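Local coordinates for outer membrane protein SusF (Bacteroides thetaiotaomicron, PDB 4FE9) that binds starch at the bacterial cell surface through carbohydrate-binding modules, before the glycan is transported into the periplasm for degradation, at residues 372-378 / 405-411; 412-417 / 429-433; 400-406 / 456-462; 286-290 / 440-444. All coordinates share one frame. Residue numbers count along the deposited sequence, not the author numbering.

Contact 1 of 4, residues 372-378 / 405-411. With NA (sodium ion), chain I.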
loop_
_atom_site.group_PDB
_atom_site.type_symbol
_atom_site.label_atom_id
_atom_site.label_comp_id
_atom_site.label_asym_id
_atom_site.label_seq_id
_atom_site.Cartn_x
_atom_site.Cartn_y
_atom_site.Cartn_z
ATOM N N LEU A 372 12.141 29.212 -5.707
ATOM C CA LEU A 372 11.561 30.392 -6.314
ATOM C C LEU A 372 10.870 30.042 -7.614
ATOM O O LEU A 372 11.404 29.291 -8.446
ATOM C CB LEU A 372 12.634 31.451 -6.545
ATOM C CG LEU A 372 12.131 32.879 -6.760
ATOM C CD1 LEU A 372 11.509 33.443 -5.449
ATOM C CD2 LEU A 372 13.293 33.780 -7.254
ATOM N N MET A 373 9.659 30.557 -7.791
ATOM C CA MET A 373 8.888 30.278 -8.996
ATOM C C MET A 373 8.388 31.576 -9.607
ATOM O O MET A 373 8.127 32.542 -8.900
ATOM C CB MET A 373 7.684 29.380 -8.670
ATOM C CG MET A 373 8.067 28.098 -7.967
ATOM S SD MET A 373 8.677 26.913 -9.160
ATOM C CE MET A 373 7.274 26.717 -10.278
ATOM N N GLY A 374 8.140 31.536 -10.899
ATOM C CA GLY A 374 7.422 32.588 -11.572
ATOM C C GLY A 374 8.375 33.672 -11.999
ATOM O O GLY A 374 9.499 33.392 -12.460
ATOM N N ASP A 375 7.925 34.908 -11.901
ATOM C CA ASP A 375 8.407 35.940 -12.784
ATOM C C ASP A 375 9.789 36.424 -12.343
ATOM O O ASP A 375 10.605 36.839 -13.168
ATOM C CB ASP A 375 7.432 37.095 -12.816
ATOM C CG ASP A 375 6.300 36.880 -13.829
ATOM O OD1 ASP A 375 6.462 36.037 -14.743
ATOM O OD2 ASP A 375 5.323 37.664 -13.799
ATOM N N THR A 376 10.046 36.338 -11.043
ATOM C CA THR A 376 11.287 36.792 -10.480
ATOM C C THR A 376 12.388 35.727 -10.486
ATOM O O THR A 376 13.522 36.012 -10.089
ATOM C CB THR A 376 11.099 37.370 -9.062
ATOM O OG1 THR A 376 10.791 36.321 -8.140
ATOM C CG2 THR A 376 9.991 38.392 -9.041
ATOM N N SER A 377 12.132 34.606 -11.162
ATOM C CA SER A 377 13.042 33.434 -11.114
ATOM C C SER A 377 13.717 33.178 -12.486
ATOM O O SER A 377 13.372 33.825 -13.458
ATOM C CB SER A 377 12.261 32.192 -10.658
ATOM O OG SER A 377 11.739 31.480 -11.763
ATOM N N TYR A 378 14.519 32.104 -12.587
ATOM C CA TYR A 378 15.387 31.875 -13.779
ATOM C C TYR A 378 14.642 31.488 -15.078
ATOM O O TYR A 378 13.990 30.429 -15.160
ATOM C CB TYR A 378 16.539 30.876 -13.449
ATOM C CG TYR A 378 17.339 30.386 -14.665
ATOM C CD1 TYR A 378 18.421 31.132 -15.185
ATOM C CD2 TYR A 378 17.043 29.155 -15.264
ATOM C CE1 TYR A 378 19.139 30.680 -16.324
ATOM C CE2 TYR A 378 17.709 28.719 -16.417
ATOM C CZ TYR A 378 18.770 29.465 -16.933
ATOM O OH TYR A 378 19.429 28.991 -18.073
ATOM N N ALA A 405 18.605 36.141 -5.759
ATOM C CA ALA A 405 18.098 37.510 -5.958
ATOM C C ALA A 405 17.172 37.608 -7.189
ATOM O O ALA A 405 17.468 37.040 -8.245
ATOM C CB ALA A 405 19.274 38.503 -6.086
ATOM N N PHE A 406 16.084 38.373 -7.073
ATOM C CA PHE A 406 15.126 38.495 -8.203
ATOM C C PHE A 406 15.802 39.031 -9.474
ATOM O O PHE A 406 16.605 39.950 -9.409
ATOM C CB PHE A 406 13.927 39.375 -7.828
ATOM C CG PHE A 406 13.211 38.935 -6.579
ATOM C CD1 PHE A 406 13.255 37.620 -6.156
ATOM C CD2 PHE A 406 12.427 39.827 -5.870
ATOM C CE1 PHE A 406 12.641 37.242 -4.964
ATOM C CE2 PHE A 406 11.765 39.437 -4.730
ATOM C CZ PHE A 406 11.857 38.125 -4.292
ATOM N N LEU A 407 15.521 38.392 -10.605
ATOM C CA LEU A 407 16.034 38.821 -11.900
ATOM C C LEU A 407 15.195 39.936 -12.533
ATOM O O LEU A 407 15.557 40.471 -13.591
ATOM C CB LEU A 407 16.095 37.641 -12.861
ATOM C CG LEU A 407 17.249 36.643 -12.694
ATOM C CD1 LEU A 407 17.677 36.536 -11.231
ATOM C CD2 LEU A 407 16.862 35.256 -13.268
ATOM N N LYS A 408 14.011 40.172 -11.966
ATOM C CA LYS A 408 13.014 41.071 -12.559
ATOM C C LYS A 408 12.007 41.462 -11.503
ATOM O O LYS A 408 11.855 40.775 -10.480
ATOM C CB LYS A 408 12.289 40.397 -13.704
ATOM C CG LYS A 408 12.994 40.524 -15.036
ATOM C CD LYS A 408 12.403 39.575 -16.063
ATOM C CE LYS A 408 11.047 39.043 -15.601
ATOM N NZ LYS A 408 9.927 39.823 -16.173
ATOM N N ASP A 409 11.330 42.579 -11.724
ATOM C CA ASP A 409 10.127 42.875 -10.963
ATOM C C ASP A 409 9.047 41.884 -11.361
ATOM O O ASP A 409 9.016 41.428 -12.491
ATOM C CB ASP A 409 9.670 44.316 -11.222
ATOM C CG ASP A 409 10.826 45.311 -11.153
ATOM O OD1 ASP A 409 11.265 45.646 -10.019
ATOM O OD2 ASP A 409 11.387 45.627 -12.232
ATOM N N GLY A 410 8.239 41.472 -10.397
ATOM C CA GLY A 410 7.121 40.581 -10.681
ATOM C C GLY A 410 6.516 40.025 -9.417
ATOM O O GLY A 410 6.934 40.380 -8.297
ATOM N N ALA A 411 5.463 39.221 -9.581
ATOM C CA ALA A 411 4.838 38.539 -8.445
ATOM C C ALA A 411 5.748 37.406 -7.973
ATOM O O ALA A 411 6.302 36.686 -8.782
ATOM C CB ALA A 411 3.478 37.996 -8.841
HETATM NA NA NA I . 12.421 29.690 -13.153
HETATM O O HOH W 1 8.359 35.248 -8.709
HETATM O O HOH W 2 5.289 35.219 -10.929
#
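One direct backbone hydrogen bond joins the segments: Leu407 N donates to Thr376 O (3.2 Å). Where the two strands part, water bridges the backbones. Water 1 donates to Met373 O (2.7 Å) and Ala411 O (2.5 Å) and accepts from Thr376 N (3.1 Å); water 2 links Asp375 N to Ala411 O, 2.8 Å from each. The hydroxyl Thr376 OG1 sits over a face of the Phe406 ring, 3.4 Å from Phe406 CD1, and Thr376 CG2 lies 3.4 Å from Lys408 O and 3.7 Å from Gly410 O. Apolar contacts join Leu372 CD1 to Phe406 CE1 (4.0 Å) and Tyr378 CB to Leu407 CD2 (4.4 Å). Gly410 lets Asp375 CB within 4.1 Å of its CA, where a CB would clash. At the end of the type I turn Gly374-Ser377, Ser377 OG and Tyr378 O bind NA at 2.4 and 2.6 Å; Gly380, Ala383 and Asp389 complete the site. The contact sits in the third carbohydrate-binding module, where antiparallel strands 371-374 and 410-415 diverge into loops.

Contact 2 of 4, residues 412-417 / 429-433; sequences VRICVN and TEFII
Residues 412-415 and 430-433 are extended neighbours in an antiparallel sheet, their short axes 4.8 Å apart at closest and 131° between N-to-C directions: a strongly twisted pair of a beta-sandwich sheet in the third carbohydrate-binding module. Val412 (chi1 t) places CG1 3.7 Å from Ile432 CD1. Arg413, with chi1 to chi3 all m, curls to Glu430 (chi1 p, chi2 t): its NE donates to Glu430 OE1 at 2.8 Å and its NH2 to Glu430 OE2 at 3.0 Å, a bidentate salt bridge. Ile414 O accepts from Phe431 N (3.1 Å), but Ile414 N donates to water 3 (3.2 Å), which lies 2.5 Å from Phe431 O and 2.6 Å from Glu430 OE1, where the return backbone bond would run. Ile414 CB lies over the Phe431 ring, 4.3 Å from its centroid, a CH-pi contact. Cys415 forms a non-hydrogen-bonded pair with Glu430, CA to CA 4.2 Å. Val416 N then donates to Thr429 O (3.2 Å), and Val416 O accepts from Thr429 OG1 (2.8 Å). The faces differ in chemistry: Ile414 and Phe431 meet Val458 and Leu460 in the apolar interior, whereas the face of Cys415 and Glu430 carries a carboxylate shared by Arg413 and Arg441.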
loop_
_atom_site.group_PDB
_atom_site.type_symbol
_atom_site.label_atom_id
_atom_site.label_comp_id
_atom_site.label_asym_id
_atom_site.label_seq_id
_atom_site.Cartn_x
_atom_site.Cartn_y
_atom_site.Cartn_z
ATOM N N VAL A 412 6.004 37.372 -6.677
ATOM C CA VAL A 412 6.766 36.302 -6.053
ATOM C C VAL A 412 5.882 35.053 -5.863
ATOM O O VAL A 412 4.774 35.151 -5.375
ATOM C CB VAL A 412 7.290 36.737 -4.688
ATOM C CG1 VAL A 412 8.093 35.587 -4.023
ATOM C CG2 VAL A 412 8.155 38.005 -4.823
ATOM N N ARG A 413 6.373 33.908 -6.315
ATOM C CA ARG A 413 5.835 32.620 -5.906
ATOM C C ARG A 413 6.942 31.738 -5.303
ATOM O O ARG A 413 8.121 31.822 -5.722
ATOM C CB ARG A 413 5.176 31.918 -7.102
ATOM C CG ARG A 413 4.073 32.725 -7.779
ATOM C CD ARG A 413 2.781 32.786 -6.903
ATOM N NE ARG A 413 1.933 31.575 -7.050
ATOM C CZ ARG A 413 1.034 31.381 -8.025
ATOM N NH1 ARG A 413 0.948 32.236 -9.042
ATOM N NH2 ARG A 413 0.281 30.274 -8.031
ATOM N N ILE A 414 6.591 30.979 -4.266
ATOM C CA ILE A 414 7.536 30.065 -3.596
ATOM C C ILE A 414 6.836 28.702 -3.413
ATOM O O ILE A 414 5.616 28.648 -3.107
ATOM C CB ILE A 414 7.926 30.587 -2.196
ATOM C CG1 ILE A 414 8.083 32.118 -2.210
ATOM C CG2 ILE A 414 9.224 29.892 -1.687
ATOM C CD1 ILE A 414 8.068 32.737 -0.817
ATOM N N CYS A 415 7.591 27.611 -3.580
ATOM C CA CYS A 415 7.068 26.288 -3.261
ATOM C C CYS A 415 8.123 25.288 -2.742
ATOM O O CYS A 415 9.341 25.570 -2.750
ATOM C CB CYS A 415 6.323 25.691 -4.457
ATOM S SG CYS A 415 7.424 25.152 -5.799
ATOM N N VAL A 416 7.628 24.181 -2.194
ATOM C CA VAL A 416 8.331 22.896 -2.244
ATOM C C VAL A 416 7.640 22.001 -3.262
ATOM O O VAL A 416 6.648 22.402 -3.866
ATOM C CB VAL A 416 8.308 22.205 -0.875
ATOM C CG1 VAL A 416 9.008 23.078 0.178
ATOM C CG2 VAL A 416 6.867 21.930 -0.457
ATOM N N ASN A 417 8.219 20.833 -3.526
ATOM C CA ASN A 417 7.578 19.832 -4.365
ATOM C C ASN A 417 8.013 18.424 -3.925
ATOM O O ASN A 417 9.026 17.934 -4.363
ATOM C CB ASN A 417 7.958 20.048 -5.841
ATOM C CG ASN A 417 7.306 19.006 -6.791
ATOM O OD1 ASN A 417 8.001 18.327 -7.572
ATOM N ND2 ASN A 417 5.952 18.938 -6.774
ATOM N N THR A 429 1.649 22.736 -2.992
ATOM C CA THR A 429 2.426 22.953 -1.792
ATOM C C THR A 429 3.182 24.262 -1.919
ATOM O O THR A 429 4.423 24.297 -1.981
ATOM C CB THR A 429 3.432 21.748 -1.501
ATOM O OG1 THR A 429 4.298 21.556 -2.625
ATOM C CG2 THR A 429 2.652 20.430 -1.244
ATOM N N GLU A 430 2.438 25.348 -2.031
ATOM C CA GLU A 430 3.067 26.638 -2.197
ATOM C C GLU A 430 2.689 27.557 -1.074
ATOM O O GLU A 430 1.816 27.231 -0.229
ATOM C CB GLU A 430 2.754 27.257 -3.580
ATOM C CG GLU A 430 1.282 27.801 -3.723
ATOM C CD GLU A 430 1.124 28.813 -4.849
ATOM O OE1 GLU A 430 2.074 29.640 -5.076
ATOM O OE2 GLU A 430 0.000 28.873 -5.425
ATOM N N PHE A 431 3.452 28.632 -0.948
ATOM C CA PHE A 431 3.218 29.587 0.103
ATOM C C PHE A 431 3.874 30.926 -0.247
ATOM O O PHE A 431 4.460 31.101 -1.329
ATOM C CB PHE A 431 3.793 29.047 1.428
ATOM C CG PHE A 431 5.233 28.693 1.338
ATOM C CD1 PHE A 431 6.207 29.643 1.603
ATOM C CD2 PHE A 431 5.623 27.446 0.873
ATOM C CE1 PHE A 431 7.552 29.329 1.499
ATOM C CE2 PHE A 431 6.964 27.118 0.785
ATOM C CZ PHE A 431 7.930 28.077 1.058
ATOM N N ILE A 432 3.669 31.882 0.617
ATOM C CA ILE A 432 4.151 33.249 0.400
ATOM C C ILE A 432 4.297 33.929 1.794
ATOM O O ILE A 432 4.066 33.290 2.831
ATOM C CB ILE A 432 3.175 34.028 -0.547
ATOM C CG1 ILE A 432 3.862 35.245 -1.197
ATOM C CG2 ILE A 432 1.883 34.423 0.200
ATOM C CD1 ILE A 432 5.053 34.896 -2.043
ATOM N N ILE A 433 4.755 35.180 1.817
ATOM C CA ILE A 433 4.813 35.972 3.068
ATOM C C ILE A 433 3.796 37.122 3.033
ATOM O O ILE A 433 3.779 37.898 2.080
ATOM C CB ILE A 433 6.229 36.592 3.263
ATOM C CG1 ILE A 433 7.245 35.505 3.485
ATOM C CG2 ILE A 433 6.249 37.552 4.409
ATOM C CD1 ILE A 433 8.080 35.292 2.294
HETATM O O HOH W 3 3.476 31.266 -3.661
HETATM O O HOH W 4 3.925 20.128 -5.088
#

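Contact 3 of 4, residues 400-406 / 456-462; sequences EFVSPAF and QKVYLNF
Both segments are extended and run antiparallel, their end-to-end directions 151° apart. Phe401 and Leu460 form a hydrogen-bonded pair, CA to CA 5.3 Å: Leu460 N donates to Phe401 O at 3.1 Å and Phe401 N to Leu460 O at 3.2 Å. Val402 and Tyr459 follow as a non-hydrogen-bonded pair, CA to CA 5.0 Å. Ser403 N donates to Val458 O (3.3 Å), but the return bond runs from Val458 N to the side-chain Ser403 OG (2.6 Å), which chi1 p brings into place. Past Pro404, in loop, a further, very short bond joins Phe406 N to Gln456 O (2.5 Å). Strand 401-402 is an edge of a three-stranded antiparallel sheet, with 458-461 in the middle and 466-469 beyond, in the beta-sandwich-like third carbohydrate-binding module. Val402 CG1 packs over the Tyr459 ring, 4.3 Å from its centroid, while Arg468 makes a cation-pi contact with that tyrosine. Phe401 (chi1 m) offers its ring face to the edge of Phe462 (chi1 m), a T-shaped pair with centroids 5.0 Å apart and planes at 86°. Phe406, chi1 m, receives Lys457 CA over its face, 4.2 Å from the centroid, and brings its CZ to 3.8 Å from Val458 CG2.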
loop_
_atom_site.group_PDB
_atom_site.type_symbol
_atom_site.label_atom_id
_atom_site.label_comp_id
_atom_site.label_asym_id
_atom_site.label_seq_id
_atom_site.Cartn_x
_atom_site.Cartn_y
_atom_site.Cartn_z
ATOM N N GLU A 400 17.936 30.723 8.099
ATOM C CA GLU A 400 16.975 31.173 7.127
ATOM C C GLU A 400 17.338 30.638 5.768
ATOM O O GLU A 400 18.518 30.564 5.419
ATOM C CB GLU A 400 16.889 32.722 7.132
ATOM C CG GLU A 400 16.417 33.277 8.502
ATOM C CD GLU A 400 16.321 34.819 8.564
ATOM O OE1 GLU A 400 15.642 35.314 9.491
ATOM O OE2 GLU A 400 16.942 35.525 7.717
ATOM N N PHE A 401 16.355 30.063 5.089
ATOM C CA PHE A 401 16.508 29.765 3.683
ATOM C C PHE A 401 16.464 31.093 2.937
ATOM O O PHE A 401 15.689 31.974 3.286
ATOM C CB PHE A 401 15.367 28.831 3.201
ATOM C CG PHE A 401 15.319 27.490 3.919
ATOM C CD1 PHE A 401 15.005 27.417 5.251
ATOM C CD2 PHE A 401 15.557 26.312 3.236
ATOM C CE1 PHE A 401 14.993 26.188 5.921
ATOM C CE2 PHE A 401 15.514 25.081 3.895
ATOM C CZ PHE A 401 15.229 25.033 5.241
ATOM N N VAL A 402 17.286 31.230 1.905
ATOM C CA VAL A 402 17.357 32.474 1.161
ATOM C C VAL A 402 17.342 32.199 -0.306
ATOM O O VAL A 402 17.978 31.262 -0.768
ATOM C CB VAL A 402 18.636 33.305 1.555
ATOM C CG1 VAL A 402 18.666 34.655 0.803
ATOM C CG2 VAL A 402 18.663 33.532 3.060
ATOM N N SER A 403 16.487 32.924 -1.022
ATOM C CA SER A 403 16.322 32.738 -2.455
ATOM C C SER A 403 17.444 33.411 -3.230
ATOM O O SER A 403 18.112 34.300 -2.709
ATOM C CB SER A 403 14.961 33.306 -2.915
ATOM O OG SER A 403 14.868 34.713 -2.676
ATOM N N PRO A 404 17.626 33.010 -4.486
ATOM C CA PRO A 404 18.407 33.728 -5.506
ATOM C C PRO A 404 17.797 35.083 -5.799
ATOM O O PRO A 404 16.598 35.164 -6.063
ATOM C CB PRO A 404 18.259 32.843 -6.748
ATOM C CG PRO A 404 17.650 31.533 -6.242
ATOM C CD PRO A 404 16.857 31.901 -5.061
ATOM N N ALA A 405 18.605 36.141 -5.759
ATOM C CA ALA A 405 18.098 37.510 -5.958
ATOM C C ALA A 405 17.172 37.608 -7.189
ATOM O O ALA A 405 17.468 37.040 -8.245
ATOM C CB ALA A 405 19.274 38.503 -6.086
ATOM N N PHE A 406 16.084 38.373 -7.073
ATOM C CA PHE A 406 15.126 38.495 -8.203
ATOM C C PHE A 406 15.802 39.031 -9.474
ATOM O O PHE A 406 16.605 39.950 -9.409
ATOM C CB PHE A 406 13.927 39.375 -7.828
ATOM C CG PHE A 406 13.211 38.935 -6.579
ATOM C CD1 PHE A 406 13.255 37.620 -6.156
ATOM C CD2 PHE A 406 12.427 39.827 -5.870
ATOM C CE1 PHE A 406 12.641 37.242 -4.964
ATOM C CE2 PHE A 406 11.765 39.437 -4.730
ATOM C CZ PHE A 406 11.857 38.125 -4.292
ATOM N N GLN A 456 16.118 41.949 -5.265
ATOM C CA GLN A 456 15.604 41.533 -3.961
ATOM C C GLN A 456 15.688 40.000 -3.809
ATOM O O GLN A 456 15.900 39.284 -4.779
ATOM C CB GLN A 456 14.154 41.996 -3.778
ATOM C CG GLN A 456 13.983 43.461 -3.445
ATOM C CD GLN A 456 12.529 43.813 -3.112
ATOM O OE1 GLN A 456 11.601 43.384 -3.806
ATOM N NE2 GLN A 456 12.329 44.542 -2.021
ATOM N N LYS A 457 15.468 39.517 -2.593
ATOM C CA LYS A 457 15.363 38.081 -2.339
ATOM C C LYS A 457 14.463 37.784 -1.136
ATOM O O LYS A 457 14.172 38.680 -0.345
ATOM C CB LYS A 457 16.772 37.452 -2.161
ATOM C CG LYS A 457 17.716 38.240 -1.297
ATOM C CD LYS A 457 19.064 37.509 -1.105
ATOM C CE LYS A 457 19.729 37.221 -2.424
ATOM N NZ LYS A 457 21.203 37.265 -2.313
ATOM N N VAL A 458 13.993 36.534 -1.021
ATOM C CA VAL A 458 13.105 36.127 0.109
ATOM C C VAL A 458 13.913 35.556 1.281
ATOM O O VAL A 458 14.796 34.755 1.065
ATOM C CB VAL A 458 12.070 35.025 -0.339
ATOM C CG1 VAL A 458 11.092 34.743 0.773
ATOM C CG2 VAL A 458 11.356 35.438 -1.599
ATOM N N TYR A 459 13.481 35.835 2.517
ATOM C CA TYR A 459 14.064 35.199 3.709
ATOM C C TYR A 459 13.004 34.459 4.521
ATOM O O TYR A 459 12.071 35.077 5.031
ATOM C CB TYR A 459 14.769 36.248 4.615
ATOM C CG TYR A 459 15.890 37.013 3.928
ATOM C CD1 TYR A 459 17.223 36.829 4.296
ATOM C CD2 TYR A 459 15.617 37.888 2.891
ATOM C CE1 TYR A 459 18.244 37.452 3.603
ATOM C CE2 TYR A 459 16.623 38.538 2.220
ATOM C CZ TYR A 459 17.932 38.338 2.593
ATOM O OH TYR A 459 18.911 39.010 1.933
ATOM N N LEU A 460 13.246 33.172 4.794
ATOM C CA LEU A 460 12.270 32.353 5.519
ATOM C C LEU A 460 12.849 31.777 6.780
ATOM O O LEU A 460 13.823 31.016 6.740
ATOM C CB LEU A 460 11.762 31.205 4.639
ATOM C CG LEU A 460 11.244 31.562 3.252
ATOM C CD1 LEU A 460 11.222 30.338 2.365
ATOM C CD2 LEU A 460 9.864 32.170 3.364
ATOM N N ASN A 461 12.179 32.019 7.887
ATOM C CA ASN A 461 12.465 31.302 9.094
ATOM C C ASN A 461 11.370 30.304 9.408
ATOM O O ASN A 461 10.363 30.650 10.012
ATOM C CB ASN A 461 12.633 32.277 10.256
ATOM C CG ASN A 461 13.161 31.610 11.499
ATOM O OD1 ASN A 461 12.828 30.458 11.794
ATOM N ND2 ASN A 461 13.896 32.369 12.302
ATOM N N PHE A 462 11.587 29.049 9.037
ATOM C CA PHE A 462 10.565 28.040 9.217
ATOM C C PHE A 462 10.373 27.694 10.651
ATOM O O PHE A 462 9.290 27.291 11.050
ATOM C CB PHE A 462 10.881 26.791 8.422
ATOM C CG PHE A 462 10.623 26.926 6.979
ATOM C CD1 PHE A 462 9.327 26.889 6.492
ATOM C CD2 PHE A 462 11.671 26.977 6.082
ATOM C CE1 PHE A 462 9.082 27.000 5.134
ATOM C CE2 PHE A 462 11.443 27.045 4.722
ATOM C CZ PHE A 462 10.140 27.041 4.239
#

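Contact 4 of 4, residues 286-290 / 440-444; sequences VPVNG and YRGNG. With EDO (1,2-ethanediol), chain F.
Tyr440, with chi1 m and extended backbone, ends its strand by laying its ring against Val286 (chi1 t): Val286 CG2 stands 3.7 Å from the ring centroid, 9° off the normal, a CH-pi contact. Tyr440 OH accepts a hydrogen bond from O1 of an ethanediol molecule (3.1 Å), probably from the crystallisation liquor. Arg441 opens a type II' turn ending at Gly444, closed by Gly444 N to Arg441 O at 3.1 Å; its side chain, extended with chi1 to chi3 t, runs alongside the turn so that Arg441 NE donates to Gly444 O (2.8 Å). Water 6 accepts from Arg441 NH1 (3.1 Å) and Asn289 ND2 (3.2 Å), and Arg441 NH2 forms salt bridges with Glu430 and Asp446. Gly442, second in the turn, has phi/psi 63/-131; its CA lies 3.6 Å from Pro287 O, and its own O accepts from Asn289 ND2 (chi1 t) at 3.0 Å. The turn therefore docks the loop after strand 437-440 of the third carbohydrate-binding module onto the end of strand 283-287 in the second, an inter-module interface. Asn443 (phi/psi -82/0, chi1 m) directs OD1 to Gly290 N, 3.1 Å, and its ND2 lies 3.6 Å from Pro287 CB.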
loop_
_atom_site.group_PDB
_atom_site.type_symbol
_atom_site.label_atom_id
_atom_site.label_comp_id
_atom_site.label_asym_id
_atom_site.label_seq_id
_atom_site.Cartn_x
_atom_site.Cartn_y
_atom_site.Cartn_z
ATOM N N VAL A 286 1.222 21.096 7.046
ATOM C CA VAL A 286 0.446 21.834 6.071
ATOM C C VAL A 286 -0.274 20.839 5.144
ATOM O O VAL A 286 0.377 19.943 4.573
ATOM C CB VAL A 286 1.369 22.728 5.238
ATOM C CG1 VAL A 286 0.543 23.601 4.222
ATOM C CG2 VAL A 286 2.253 23.610 6.171
ATOM N N PRO A 287 -1.619 20.947 5.027
ATOM C CA PRO A 287 -2.273 20.006 4.088
ATOM C C PRO A 287 -1.806 20.221 2.632
ATOM O O PRO A 287 -1.665 21.347 2.195
ATOM C CB PRO A 287 -3.799 20.308 4.252
ATOM C CG PRO A 287 -3.870 21.704 4.817
ATOM C CD PRO A 287 -2.501 22.051 5.455
ATOM N N VAL A 288 -1.549 19.138 1.912
ATOM C CA VAL A 288 -1.354 19.215 0.477
ATOM C C VAL A 288 -2.702 19.488 -0.231
ATOM O O VAL A 288 -3.697 18.834 0.060
ATOM C CB VAL A 288 -0.736 17.885 -0.081
ATOM C CG1 VAL A 288 -0.600 17.955 -1.593
ATOM C CG2 VAL A 288 0.620 17.614 0.572
ATOM N N ASN A 289 -2.710 20.449 -1.162
ATOM C CA ASN A 289 -3.954 20.966 -1.748
ATOM C C ASN A 289 -4.745 19.868 -2.451
ATOM O O ASN A 289 -4.189 19.121 -3.255
ATOM C CB ASN A 289 -3.648 22.093 -2.736
ATOM C CG ASN A 289 -4.919 22.785 -3.260
ATOM O OD1 ASN A 289 -5.660 22.216 -4.039
ATOM N ND2 ASN A 289 -5.097 24.039 -2.903
ATOM N N GLY A 290 -6.015 19.715 -2.046
ATOM C CA GLY A 290 -6.952 18.815 -2.707
ATOM C C GLY A 290 -6.542 17.370 -2.582
ATOM O O GLY A 290 -6.881 16.559 -3.433
ATOM N N TYR A 440 0.870 29.791 4.317
ATOM C CA TYR A 440 0.735 28.639 3.465
ATOM C C TYR A 440 -0.582 28.680 2.698
ATOM O O TYR A 440 -1.672 28.772 3.312
ATOM C CB TYR A 440 0.793 27.362 4.307
ATOM C CG TYR A 440 2.115 27.170 4.988
ATOM C CD1 TYR A 440 3.213 26.732 4.278
ATOM C CD2 TYR A 440 2.304 27.572 6.317
ATOM C CE1 TYR A 440 4.456 26.632 4.875
ATOM C CE2 TYR A 440 3.549 27.479 6.924
ATOM C CZ TYR A 440 4.611 26.960 6.213
ATOM O OH TYR A 440 5.856 26.798 6.819
ATOM N N ARG A 441 -0.513 28.317 1.425
ATOM C CA ARG A 441 -1.729 28.219 0.629
ATOM C C ARG A 441 -2.611 27.098 1.162
ATOM O O ARG A 441 -3.817 27.271 1.324
ATOM C CB ARG A 441 -1.413 27.998 -0.853
ATOM C CG ARG A 441 -2.658 27.598 -1.675
ATOM C CD ARG A 441 -2.444 27.847 -3.165
ATOM N NE ARG A 441 -3.585 27.330 -3.937
ATOM C CZ ARG A 441 -3.637 27.289 -5.260
ATOM N NH1 ARG A 441 -4.786 26.965 -5.870
ATOM N NH2 ARG A 441 -2.588 27.707 -5.976
ATOM N N GLY A 442 -2.019 25.927 1.399
ATOM C CA GLY A 442 -2.771 24.811 1.899
ATOM C C GLY A 442 -3.841 24.364 0.907
ATOM O O GLY A 442 -3.590 24.341 -0.308
ATOM N N ASN A 443 -5.070 24.189 1.405
ATOM C CA ASN A 443 -6.235 23.865 0.546
ATOM C C ASN A 443 -6.912 25.031 -0.156
ATOM O O ASN A 443 -7.965 24.840 -0.780
ATOM C CB ASN A 443 -7.292 23.085 1.324
ATOM C CG ASN A 443 -6.851 21.696 1.635
ATOM O OD1 ASN A 443 -6.379 20.965 0.751
ATOM N ND2 ASN A 443 -6.932 21.323 2.903
ATOM N N GLY A 444 -6.402 26.243 0.053
ATOM C CA GLY A 444 -7.066 27.451 -0.436
ATOM C C GLY A 444 -6.717 27.673 -1.899
ATOM O O GLY A 444 -5.946 26.890 -2.493
HETATM C C1 EDO F . 6.451 24.171 8.789
HETATM O O1 EDO F . 6.900 23.961 7.444
HETATM C C2 EDO F . 5.088 23.536 8.913
HETATM O O2 EDO F . 4.576 23.796 10.222
HETATM O O HOH W 5 -5.630 18.266 1.761
HETATM O O HOH W 6 -7.145 25.210 -4.998
#

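From the N terminus, 286-290 comes first and opens contact 4, in the second carbohydrate-binding module; the rest lies in the third. Segment 372-378 opens contact 1, 400-406 opens contact 3 before contact 1 closes at 405-411, so these two cross and share Ala405 and Phe406. Contact 2 follows contact 1 in series on strand 410-415, closing within contact 3's loop. Contact 4 closes next at 440-444, spanning contacts 1 and 2 and crossing contact 3, which closes last at 456-462. Packing of Ile433 on Val458 and Leu460 joins the sheets of contacts 2 and 3; Thr429 on Val288 and Phe431 on Tyr440 tie contact 2 to the intermodule contact 4.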